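Local structure of bradavidin 2 (Bradyrhizobium japonicum, 4GGT) at residues S74-V79 with T89-F94; Y52-S57 with F65-A70. The protein probably binds biotin, as a secreted member of the avidin family built on an eight-stranded antiparallel beta barrel. One frame throughout, in Å; residues are numbered along the deposited sequence.

Overall arrangement
Interactions 1 and 2 are two antiparallel hairpin pairings in one closed beta barrel, and they follow each other along the chain. Their centres lie about 10 Å apart. Strands 62-69 and 74-80 are neighbours in the sheet, so F65-A70 of interaction 2 runs directly beside S74-V79 of interaction 1. Two probable hydrogen bonds join them, W78 N to F65 O at 2.7 Å and F69 N to S74 O at 2.8 Å. Both contacts reach the biotin site. S74 belongs to it, the W78 side chain comes within about 3 Å of that of D109, and the F69 side chain comes within about 4 Å of those of S74 and N40. No biotin is bound here.

Interaction 1: S74-V79 with T89-F94; sequences SFTRWV and TSWTLF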
loop_
_atom_site.group_PDB
_atom_site.type_symbol
_atom_site.label_atom_id
_atom_site.label_comp_id
_atom_site.label_asym_id
_atom_site.label_seq_id
_atom_site.Cartn_x
_atom_site.Cartn_y
_atom_site.Cartn_z
ATOM N N SER A 74 3.635 10.308 7.898
ATOM C CA SER A 74 3.128 8.992 8.171
ATOM C C SER A 74 3.628 8.031 7.123
ATOM O O SER A 74 3.953 8.431 5.995
ATOM C CB SER A 74 1.597 8.984 8.276
ATOM O OG SER A 74 0.984 9.561 7.168
ATOM N N PHE A 75 3.688 6.778 7.523
ATOM C CA PHE A 75 3.881 5.708 6.557
ATOM C C PHE A 75 3.121 4.482 6.971
ATOM O O PHE A 75 2.822 4.267 8.157
ATOM C CB PHE A 75 5.372 5.419 6.311
ATOM C CG PHE A 75 6.094 4.919 7.514
ATOM C CD1 PHE A 75 6.036 3.570 7.847
ATOM C CD2 PHE A 75 6.843 5.796 8.316
ATOM C CE1 PHE A 75 6.689 3.083 8.981
ATOM C CE2 PHE A 75 7.539 5.307 9.440
ATOM C CZ PHE A 75 7.464 3.955 9.762
ATOM N N THR A 76 2.789 3.670 5.980
ATOM C CA THR A 76 2.111 2.387 6.223
ATOM C C THR A 76 2.902 1.263 5.576
ATOM O O THR A 76 3.411 1.441 4.479
ATOM C CB THR A 76 0.720 2.458 5.650
ATOM O OG1 THR A 76 0.069 3.572 6.262
ATOM C CG2 THR A 76 -0.094 1.164 5.914
ATOM N N ARG A 77 2.969 0.122 6.257
ATOM C CA ARG A 77 3.588 -1.059 5.685
ATOM C C ARG A 77 2.504 -2.101 5.596
ATOM O O ARG A 77 1.868 -2.414 6.635
ATOM C CB ARG A 77 4.702 -1.570 6.584
ATOM C CG ARG A 77 5.469 -2.764 5.954
ATOM C CD ARG A 77 4.816 -4.123 6.290
ATOM N NE ARG A 77 5.113 -4.655 7.629
ATOM C CZ ARG A 77 4.247 -4.793 8.629
ATOM N NH1 ARG A 77 2.971 -4.360 8.568
ATOM N NH2 ARG A 77 4.680 -5.328 9.748
ATOM N N TRP A 78 2.375 -2.693 4.404
ATOM C CA TRP A 78 1.434 -3.814 4.208
ATOM C C TRP A 78 2.267 -5.086 4.030
ATOM O O TRP A 78 3.316 -5.069 3.374
ATOM C CB TRP A 78 0.638 -3.604 2.927
ATOM C CG TRP A 78 -0.454 -2.575 2.958
ATOM C CD1 TRP A 78 -1.789 -2.807 3.097
ATOM C CD2 TRP A 78 -0.300 -1.166 2.746
ATOM N NE1 TRP A 78 -2.501 -1.622 3.033
ATOM C CE2 TRP A 78 -1.608 -0.590 2.816
ATOM C CE3 TRP A 78 0.805 -0.330 2.520
ATOM C CZ2 TRP A 78 -1.827 0.790 2.663
ATOM C CZ3 TRP A 78 0.606 1.041 2.373
ATOM C CH2 TRP A 78 -0.725 1.595 2.447
ATOM N N VAL A 79 1.796 -6.193 4.612
ATOM C CA VAL A 79 2.417 -7.472 4.405
ATOM C C VAL A 79 1.265 -8.458 4.092
ATOM O O VAL A 79 0.184 -8.357 4.679
ATOM C CB VAL A 79 3.310 -7.907 5.608
ATOM C CG1 VAL A 79 2.574 -7.723 6.957
ATOM C CG2 VAL A 79 3.840 -9.319 5.393
ATOM N N THR A 89 -3.958 -8.645 2.996
ATOM C CA THR A 89 -2.800 -8.054 3.671
ATOM C C THR A 89 -3.188 -7.614 5.074
ATOM O O THR A 89 -4.383 -7.414 5.377
ATOM C CB THR A 89 -2.295 -6.756 2.966
ATOM O OG1 THR A 89 -3.339 -5.766 3.004
ATOM C CG2 THR A 89 -1.820 -7.002 1.538
ATOM N N SER A 90 -2.181 -7.490 5.941
ATOM C CA SER A 90 -2.366 -6.763 7.205
ATOM C C SER A 90 -1.505 -5.502 7.108
ATOM O O SER A 90 -0.522 -5.491 6.388
ATOM C CB SER A 90 -1.933 -7.577 8.417
ATOM O OG SER A 90 -0.567 -8.006 8.325
ATOM N N TRP A 91 -1.887 -4.433 7.796
ATOM C CA TRP A 91 -1.016 -3.257 7.745
ATOM C C TRP A 91 -0.779 -2.628 9.098
ATOM O O TRP A 91 -1.539 -2.867 10.027
ATOM C CB TRP A 91 -1.537 -2.227 6.748
ATOM C CG TRP A 91 -2.965 -1.877 6.974
ATOM C CD1 TRP A 91 -4.035 -2.363 6.291
ATOM C CD2 TRP A 91 -3.488 -0.969 7.971
ATOM N NE1 TRP A 91 -5.188 -1.790 6.772
ATOM C CE2 TRP A 91 -4.886 -0.951 7.811
ATOM C CE3 TRP A 91 -2.904 -0.151 8.959
ATOM C CZ2 TRP A 91 -5.729 -0.149 8.606
ATOM C CZ3 TRP A 91 -3.734 0.625 9.772
ATOM C CH2 TRP A 91 -5.136 0.631 9.585
ATOM N N THR A 92 0.282 -1.830 9.186
ATOM C CA THR A 92 0.623 -1.099 10.402
ATOM C C THR A 92 0.941 0.309 9.887
ATOM O O THR A 92 1.719 0.449 8.945
ATOM C CB THR A 92 1.852 -1.717 11.082
ATOM O OG1 THR A 92 1.553 -3.061 11.494
ATOM C CG2 THR A 92 2.308 -0.888 12.316
ATOM N N LEU A 93 0.262 1.308 10.463
ATOM C CA LEU A 93 0.409 2.731 10.120
ATOM C C LEU A 93 1.145 3.378 11.291
ATOM O O LEU A 93 0.801 3.152 12.455
ATOM C CB LEU A 93 -0.974 3.380 9.985
ATOM C CG LEU A 93 -1.025 4.910 10.087
ATOM C CD1 LEU A 93 -0.409 5.512 8.820
ATOM C CD2 LEU A 93 -2.462 5.424 10.334
ATOM N N PHE A 94 2.166 4.163 10.983
ATOM C CA PHE A 94 2.810 5.009 11.992
ATOM C C PHE A 94 2.629 6.454 11.606
ATOM O O PHE A 94 2.832 6.818 10.464
ATOM C CB PHE A 94 4.286 4.664 12.126
ATOM C CG PHE A 94 4.569 3.713 13.263
ATOM C CD1 PHE A 94 4.490 2.337 13.075
ATOM C CD2 PHE A 94 4.816 4.201 14.540
ATOM C CE1 PHE A 94 4.718 1.455 14.130
ATOM C CE2 PHE A 94 5.051 3.331 15.611
ATOM C CZ PHE A 94 5.015 1.950 15.392
HETATM O O HOH W 1 1.162 -6.141 9.526
HETATM O O HOH W 2 3.446 -4.854 12.239
#
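W78 and W91 are paired across the strands at a non-hydrogen-bonded position, on one face with T76 and L93. W91 CB lies over one face of the W78 five-membered ring, 3.9 Å from its centroid, a CH-pi contact. W91 CG sits between backbone N and carbonyl carbon (chi1 52°), and the five-membered rings meet obliquely with planes at 57°. T76 CG2 packs on the same face, 3.4 Å above the ring plane. T89 OG1 meets the ring edge 3.3 Å from CD1. W78 NE1 hydrogen-bonds to D109 OD2, and T89 OG1 to D109 O. An alanine at W78 would probably leave D109 OD2 without this donor and open a gap beside W91 CB.

On the other side, F94 CB lies over the F75 ring, 4.3 Å from its centroid. R77 CG is anti to the backbone N (chi1 -175°). The chain then bends twice, and V79 CG1 lies over the centre of one guanidinium face. One water joins R77 NH2 (2.8 Å) to T92 OG1 (2.7 Å). Six backbone hydrogen bonds pair the strands. The W78 face is thus mainly apolar, with a bond likely to hold the biotin-site D109 carboxylate in place; the other is mixed, with water bridging at R77.

Interaction 2: Y52-S57 with F65-A70; sequences YPAAGS and FVVTFA
Y52 and F69 make the main apolar contact between these strands. The Y52 ring lies with one face against the backbone of F69. F69 CA is 3.8 Å from the ring centroid, close to the ring normal, so this is a CH-pi contact. The two side chains cross at about a right angle, with ring planes at 86°. F69 CD2 comes 3.4 Å from Y52 CD1. CG of Y52 is anti to its own carbonyl carbon (chi1 -70°), and the ring reaches across to A70, where CE2 meets A70 CB. At the root of the ring, Y52 CB touches V67 CG1 at 3.7 Å, on the same side of the ring plane as F69 CA. That same methyl lies over one face of the F69 ring, so V67 packs against both aromatics.

A54, V67 and F65 continue the apolar layer. A54 CB meets V67 CG2 at 3.8 Å and makes a longer contact with F65 CD2. The F65 ring also meets W78 of the next strand.

Direct backbone hydrogen bonding rests on A55 and V66. A55 N donates to V66 O at 3.2 Å, and V66 N donates to A55 O at 2.7 Å. Beside them, A54 CA and F65 CA make CA-H...O contacts to V66 O and A55 O. G56 backs closely onto F65, and a CB on G56 would clash with F65 CA.

Water takes over farther along. One molecule donates to P53 O at 2.6 Å and accepts from T68 N at 2.8 Å, bridging the strands where they separate. F69 then centres an inverse gamma turn.

F69 also packs on N40 and S74, both of the biotin site, and its ring meets F45 edge-to-face. This is an antiparallel beta hairpin of the avidin barrel, with an aromatic cluster beside the biotin pocket.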
loop_
_atom_site.group_PDB
_atom_site.type_symbol
_atom_site.label_atom_id
_atom_site.label_comp_id
_atom_site.label_asym_id
_atom_site.label_seq_id
_atom_site.Cartn_x
_atom_site.Cartn_y
_atom_site.Cartn_z
ATOM N N TYR A 52 2.061 8.392 -4.201
ATOM C CA TYR A 52 3.347 8.172 -3.541
ATOM C C TYR A 52 3.975 6.888 -4.007
ATOM O O TYR A 52 3.261 5.946 -4.377
ATOM C CB TYR A 52 3.172 8.108 -2.045
ATOM C CG TYR A 52 2.810 9.431 -1.424
ATOM C CD1 TYR A 52 1.511 9.670 -0.974
ATOM C CD2 TYR A 52 3.762 10.449 -1.308
ATOM C CE1 TYR A 52 1.174 10.851 -0.401
ATOM C CE2 TYR A 52 3.430 11.671 -0.743
ATOM C CZ TYR A 52 2.134 11.855 -0.286
ATOM O OH TYR A 52 1.784 13.061 0.271
ATOM N N PRO A 53 5.316 6.818 -3.976
ATOM C CA PRO A 53 5.954 5.549 -4.325
ATOM C C PRO A 53 5.564 4.426 -3.376
ATOM O O PRO A 53 5.376 4.655 -2.170
ATOM C CB PRO A 53 7.451 5.843 -4.138
ATOM C CG PRO A 53 7.576 7.283 -4.268
ATOM C CD PRO A 53 6.312 7.864 -3.668
ATOM N N ALA A 54 5.434 3.221 -3.919
ATOM C CA ALA A 54 5.295 2.017 -3.111
ATOM C C ALA A 54 6.543 1.164 -3.385
ATOM O O ALA A 54 6.902 0.927 -4.549
ATOM C CB ALA A 54 4.030 1.246 -3.450
ATOM N N ALA A 55 7.215 0.801 -2.308
ATOM C CA ALA A 55 8.434 -0.016 -2.372
ATOM C C ALA A 55 8.295 -1.232 -1.478
ATOM O O ALA A 55 7.756 -1.169 -0.362
ATOM C CB ALA A 55 9.622 0.785 -1.924
ATOM N N GLY A 56 8.839 -2.342 -1.950
ATOM C CA GLY A 56 8.875 -3.537 -1.108
ATOM C C GLY A 56 9.459 -4.691 -1.874
ATOM O O GLY A 56 10.185 -4.491 -2.862
ATOM N N SER A 57 9.119 -5.895 -1.426
ATOM C CA SER A 57 9.715 -7.128 -1.953
ATOM C C SER A 57 8.628 -8.171 -2.114
ATOM O O SER A 57 7.701 -8.240 -1.293
ATOM C CB SER A 57 10.778 -7.663 -0.989
ATOM O OG SER A 57 11.745 -6.663 -0.682
ATOM N N PHE A 65 4.857 -4.179 1.146
ATOM C CA PHE A 65 5.240 -2.877 0.557
ATOM C C PHE A 65 4.976 -1.764 1.547
ATOM O O PHE A 65 4.184 -1.932 2.490
ATOM C CB PHE A 65 4.588 -2.637 -0.794
ATOM C CG PHE A 65 3.078 -2.713 -0.760
ATOM C CD1 PHE A 65 2.437 -3.948 -0.885
ATOM C CD2 PHE A 65 2.322 -1.594 -0.534
ATOM C CE1 PHE A 65 1.082 -4.031 -0.828
ATOM C CE2 PHE A 65 0.937 -1.686 -0.505
ATOM C CZ PHE A 65 0.336 -2.891 -0.616
ATOM N N VAL A 66 5.702 -0.668 1.368
ATOM C CA VAL A 66 5.658 0.468 2.279
ATOM C C VAL A 66 5.390 1.730 1.456
ATOM O O VAL A 66 5.943 1.915 0.367
ATOM C CB VAL A 66 6.989 0.617 3.104
ATOM C CG1 VAL A 66 8.216 0.738 2.217
ATOM C CG2 VAL A 66 6.900 1.806 4.041
ATOM N N VAL A 67 4.465 2.568 1.950
ATOM C CA VAL A 67 4.214 3.843 1.332
ATOM C C VAL A 67 4.410 4.949 2.384
ATOM O O VAL A 67 3.889 4.847 3.486
ATOM C CB VAL A 67 2.782 3.930 0.787
ATOM C CG1 VAL A 67 2.495 5.329 0.229
ATOM C CG2 VAL A 67 2.581 2.838 -0.310
ATOM N N THR A 68 5.154 5.992 2.031
ATOM C CA THR A 68 5.353 7.132 2.954
ATOM C C THR A 68 4.569 8.335 2.428
ATOM O O THR A 68 4.765 8.788 1.284
ATOM C CB THR A 68 6.863 7.418 3.129
ATOM O OG1 THR A 68 7.432 6.290 3.776
ATOM C CG2 THR A 68 7.074 8.670 4.015
ATOM N N PHE A 69 3.594 8.781 3.219
ATOM C CA PHE A 69 2.752 9.911 2.820
ATOM C C PHE A 69 3.485 11.146 3.345
ATOM O O PHE A 69 3.320 11.545 4.510
ATOM C CB PHE A 69 1.341 9.800 3.409
ATOM C CG PHE A 69 0.640 8.512 3.040
ATOM C CD1 PHE A 69 0.719 7.413 3.886
ATOM C CD2 PHE A 69 -0.019 8.403 1.820
ATOM C CE1 PHE A 69 0.088 6.195 3.531
ATOM C CE2 PHE A 69 -0.649 7.203 1.436
ATOM C CZ PHE A 69 -0.600 6.117 2.287
ATOM N N ALA A 70 4.350 11.690 2.503
ATOM C CA ALA A 70 5.439 12.549 2.993
ATOM C C ALA A 70 4.933 13.798 3.685
ATOM O O ALA A 70 5.462 14.173 4.757
ATOM C CB ALA A 70 6.389 12.900 1.867
HETATM O O HOH W 3 6.632 6.011 -0.367
#